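Local coordinates for protelomerase (Agrobacterium tumefaciens, PDB 4F41) that resolves replicated linear DNA into covalently closed hairpin telomeres by cutting and rejoining the strands through a tyrosine-recombinase-type active site, at a contact of chain A with DNA. Coordinates in Å, arbitrary orientation; residue numbers count along the deposited sequence, not the author numbering.

A contact of chain A with DNA. Residues 185, 262, 266, 303-304. With nucleotides of chain B.
Lys185, Tyr304 and Tyr262 close on the backbone of DA13 and DT14, in the tyrosine-recombinase active site of this telomere resolvase. By family resemblance Tyr304 is the nucleophile and Lys185 the catalytic lysine, while Tyr262 stands at the histidine position of the HXXR motif. No phosphate is modelled between the two nucleotides, so the O3' of DA13 and O5' of DT14 face each other at a strand break, 2.9 Å apart.

The tight part lies around that break. Lys185 NZ donates to the O5' of DT14 at 2.9 Å, approached at a near-tetrahedral angle. The same nitrogen lies 3.1 Å from the sugar-ring O4' of DA13, but there the CE-NZ-O4' angle opens to about 162°, so any hydrogen bond would be poorly directed. A bend at chi3 in an otherwise extended chain turns the amine toward these oxygens. Tyr304 meets O3' obliquely: its OH is 2.9 Å away, but the CZ-OH-O3' angle is near 93° and O3' sits well out of the ring plane, beneath the CE2-CZ side. The hydrogen bond is accordingly weak.

Tyr262 spans two backbone segments. Its CD1 packs on the C5' of DT23 at 3.6 Å, while CE2 on the other side of the ring approaches the O5' of DA13. CG anti to the backbone N (chi1 -157°) sends the ring between them, and His266 NE2 lies at its edge, in plane.

Contact is looser around the DA13 phosphate. His266, just after the HXXR motif, presents its NE2-CE1 side to OP1, NE2 being 3.2 Å away, with the oxygen displaced from the imidazole plane; Tyr304 CA covers the opposite face and would restrain the ring. Ser303 reaches OP2 through water, its OG lying 2.9 Å from water 1, whereas its CB only brushes the C2' of DA13 at 3.7 Å.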
ATOM      1  N   LYS A 185       6.001  -3.310   0.905  1.00 45.96           N
ATOM      2  CA  LYS A 185       6.176  -3.347  -0.548  1.00 33.01           C
ATOM      3  C   LYS A 185       7.637  -3.294  -0.997  1.00 27.35           C
ATOM      4  O   LYS A 185       7.922  -3.016  -2.162  1.00 36.26           O
ATOM      5  CB  LYS A 185       5.378  -2.227  -1.222  1.00 11.73           C
ATOM      6  CG  LYS A 185       3.907  -2.208  -0.854  1.00 13.02           C
ATOM      7  CD  LYS A 185       3.175  -1.087  -1.571  1.00 23.19           C
ATOM      8  CE  LYS A 185       3.250  -1.258  -3.080  1.00 17.27           C
ATOM      9  NZ  LYS A 185       2.517  -0.178  -3.793  1.00 21.63           N
ATOM     10  N   TYR A 262      -5.256   6.331   1.479  1.00 20.97           N
ATOM     11  CA  TYR A 262      -3.895   6.515   0.977  1.00 17.43           C
ATOM     12  C   TYR A 262      -3.607   7.969   0.609  1.00 29.69           C
ATOM     13  O   TYR A 262      -2.450   8.391   0.580  1.00 25.11           O
ATOM     14  CB  TYR A 262      -3.622   5.599  -0.217  1.00 18.66           C
ATOM     15  CG  TYR A 262      -2.151   5.325  -0.440  1.00 21.13           C
ATOM     16  CD1 TYR A 262      -1.485   4.362   0.309  1.00 22.21           C
ATOM     17  CD2 TYR A 262      -1.426   6.032  -1.391  1.00 19.57           C
ATOM     18  CE1 TYR A 262      -0.141   4.107   0.115  1.00 15.75           C
ATOM     19  CE2 TYR A 262      -0.080   5.783  -1.591  1.00 27.12           C
ATOM     20  CZ  TYR A 262       0.556   4.819  -0.836  1.00 24.09           C
ATOM     21  OH  TYR A 262       1.894   4.566  -1.029  1.00 29.27           O
ATOM     22  N   HIS A 266      -0.243  10.883   0.575  1.00 22.44           N
ATOM     23  CA  HIS A 266       0.081  11.903  -0.420  1.00 17.66           C
ATOM     24  C   HIS A 266       0.170  13.276   0.233  1.00 31.31           C
ATOM     25  O   HIS A 266       1.266  13.836   0.366  1.00 41.70           O
ATOM     26  CB  HIS A 266      -0.980  11.940  -1.521  1.00 14.92           C
ATOM     27  CG  HIS A 266      -0.908  10.793  -2.477  1.00 24.90           C
ATOM     28  ND1 HIS A 266      -1.236  10.917  -3.812  1.00 17.53           N
ATOM     29  CD2 HIS A 266      -0.549   9.499  -2.299  1.00 27.07           C
ATOM     30  CE1 HIS A 266      -1.076   9.753  -4.412  1.00 22.23           C
ATOM     31  NE2 HIS A 266      -0.660   8.874  -3.517  1.00 19.34           N
ATOM     32  N   SER A 303       4.322   9.674  -8.272  1.00 22.75           N
ATOM     33  CA  SER A 303       2.954   9.204  -8.076  1.00 23.94           C
ATOM     34  C   SER A 303       2.268   9.868  -6.883  1.00 23.24           C
ATOM     35  O   SER A 303       1.049   9.779  -6.734  1.00 29.96           O
ATOM     36  CB  SER A 303       2.932   7.684  -7.905  1.00 21.96           C
ATOM     37  OG  SER A 303       3.505   7.033  -9.026  1.00 23.41           O
ATOM     38  N   TYR A 304       3.051  10.529  -6.037  1.00 25.22           N
ATOM     39  CA  TYR A 304       2.519  11.128  -4.815  1.00 20.06           C
ATOM     40  C   TYR A 304       2.205  12.612  -4.972  1.00 24.87           C
ATOM     41  O   TYR A 304       1.532  13.205  -4.129  1.00 32.77           O
ATOM     42  CB  TYR A 304       3.486  10.911  -3.649  1.00 17.54           C
ATOM     43  CG  TYR A 304       3.561   9.472  -3.193  1.00 18.52           C
ATOM     44  CD1 TYR A 304       2.787   9.018  -2.135  1.00 18.90           C
ATOM     45  CD2 TYR A 304       4.400   8.566  -3.828  1.00 24.57           C
ATOM     46  CE1 TYR A 304       2.848   7.703  -1.716  1.00 22.32           C
ATOM     47  CE2 TYR A 304       4.469   7.250  -3.417  1.00 26.08           C
ATOM     48  CZ  TYR A 304       3.691   6.823  -2.362  1.00 23.63           C
ATOM     49  OH  TYR A 304       3.757   5.511  -1.950  1.00 21.54           O
TER
ATOM     50  P    DA B  13      -1.106   5.862  -6.388  1.00 27.89           P
ATOM     51  OP1  DA B  13      -1.856   7.033  -5.883  1.00 41.76           O
ATOM     52  OP2  DA B  13      -0.321   5.978  -7.637  1.00 26.27           O
ATOM     53  O5'  DA B  13      -0.127   5.343  -5.235  1.00 25.54           O
ATOM     54  C5'  DA B  13       0.092   3.945  -5.094  1.00 25.57           C
ATOM     55  C4'  DA B  13       1.551   3.637  -4.814  1.00 25.14           C
ATOM     56  O4'  DA B  13       1.903   2.385  -5.454  1.00 25.34           O
ATOM     57  C3'  DA B  13       2.547   4.641  -5.371  1.00 24.93           C
ATOM     58  O3'  DA B  13       3.770   4.531  -4.662  1.00 38.07           O
ATOM     59  C2'  DA B  13       2.703   4.141  -6.801  1.00 25.14           C
ATOM     60  C1'  DA B  13       2.758   2.638  -6.553  1.00 25.18           C
ATOM     61  N9   DA B  13       2.310   1.831  -7.682  1.00 27.95           N
ATOM     62  C8   DA B  13       1.587   2.240  -8.769  1.00 30.70           C
ATOM     63  N7   DA B  13       1.333   1.278  -9.626  1.00 33.01           N
ATOM     64  C5   DA B  13       1.928   0.162  -9.061  1.00 34.47           C
ATOM     65  C6   DA B  13       2.022  -1.184  -9.470  1.00 33.78           C
ATOM     66  N6   DA B  13       1.491  -1.661 -10.602  1.00 28.24           N
ATOM     67  N1   DA B  13       2.690  -2.033  -8.664  1.00 26.97           N
ATOM     68  C2   DA B  13       3.227  -1.570  -7.530  1.00 26.89           C
ATOM     69  N3   DA B  13       3.205  -0.333  -7.041  1.00 28.70           N
ATOM     70  C4   DA B  13       2.534   0.488  -7.862  1.00 30.49           C
ATOM     71  O5'  DT B  14       4.392   2.004  -3.296  1.00 34.11           O
ATOM     72  C5'  DT B  14       5.776   2.287  -3.459  1.00 31.15           C
ATOM     73  C4'  DT B  14       6.551   1.023  -3.787  1.00 21.71           C
ATOM     74  O4'  DT B  14       5.998   0.409  -4.978  1.00 17.71           O
ATOM     75  C3'  DT B  14       8.038   1.233  -4.055  1.00 12.58           C
ATOM     76  O3'  DT B  14       8.797   0.308  -3.285  1.00 12.24           O
ATOM     77  C2'  DT B  14       8.194   0.986  -5.554  1.00 12.94           C
ATOM     78  C1'  DT B  14       7.043   0.034  -5.850  1.00 13.48           C
ATOM     79  N1   DT B  14       6.529   0.142  -7.241  1.00 18.12           N
ATOM     80  C2   DT B  14       6.402  -0.997  -8.003  1.00 27.24           C
ATOM     81  O2   DT B  14       6.689  -2.109  -7.597  1.00 30.66           O
ATOM     82  N3   DT B  14       5.915  -0.784  -9.268  1.00 27.57           N
ATOM     83  C4   DT B  14       5.555   0.428  -9.831  1.00 23.37           C
ATOM     84  O4   DT B  14       5.129   0.517 -10.979  1.00 17.04           O
ATOM     85  C5   DT B  14       5.717   1.578  -8.976  1.00 26.08           C
ATOM     86  C7   DT B  14       5.362   2.947  -9.474  1.00 23.94           C
ATOM     87  C6   DT B  14       6.189   1.382  -7.739  1.00 27.56           C
ATOM     88  P    DT B  23      -1.962  -1.030   2.240  1.00 28.24           P
ATOM     89  OP1  DT B  23      -1.493  -0.024   3.218  1.00 39.37           O
ATOM     90  OP2  DT B  23      -2.679  -2.232   2.709  1.00 26.62           O
ATOM     91  O5'  DT B  23      -2.895  -0.312   1.161  1.00 22.98           O
ATOM     92  C5'  DT B  23      -2.470   0.892   0.542  1.00 35.81           C
ATOM     93  C4'  DT B  23      -3.463   1.306  -0.525  1.00 26.31           C
ATOM     94  O4'  DT B  23      -3.558   0.257  -1.521  1.00 23.28           O
ATOM     95  C3'  DT B  23      -4.885   1.546  -0.022  1.00 23.28           C
ATOM     96  O3'  DT B  23      -5.402   2.726  -0.621  1.00 27.92           O
ATOM     97  C2'  DT B  23      -5.640   0.305  -0.490  1.00 25.32           C
ATOM     98  C1'  DT B  23      -4.923   0.027  -1.800  1.00 23.36           C
ATOM     99  N1   DT B  23      -5.093  -1.363  -2.299  1.00 24.16           N
ATOM    100  C2   DT B  23      -5.675  -1.548  -3.530  1.00 28.70           C
ATOM    101  O2   DT B  23      -6.059  -0.631  -4.234  1.00 35.44           O
ATOM    102  N3   DT B  23      -5.791  -2.858  -3.911  1.00 26.40           N
ATOM    103  C4   DT B  23      -5.396  -3.979  -3.207  1.00 35.10           C
ATOM    104  O4   DT B  23      -5.552  -5.114  -3.651  1.00 34.20           O
ATOM    105  C5   DT B  23      -4.794  -3.713  -1.924  1.00 35.28           C
ATOM    106  C7   DT B  23      -4.323  -4.849  -1.065  1.00 23.05           C
ATOM    107  C6   DT B  23      -4.672  -2.435  -1.535  1.00 27.22           C
TER
HETATM  108  O   HOH W   1       1.052   5.651  -9.733  1.00 12.51           O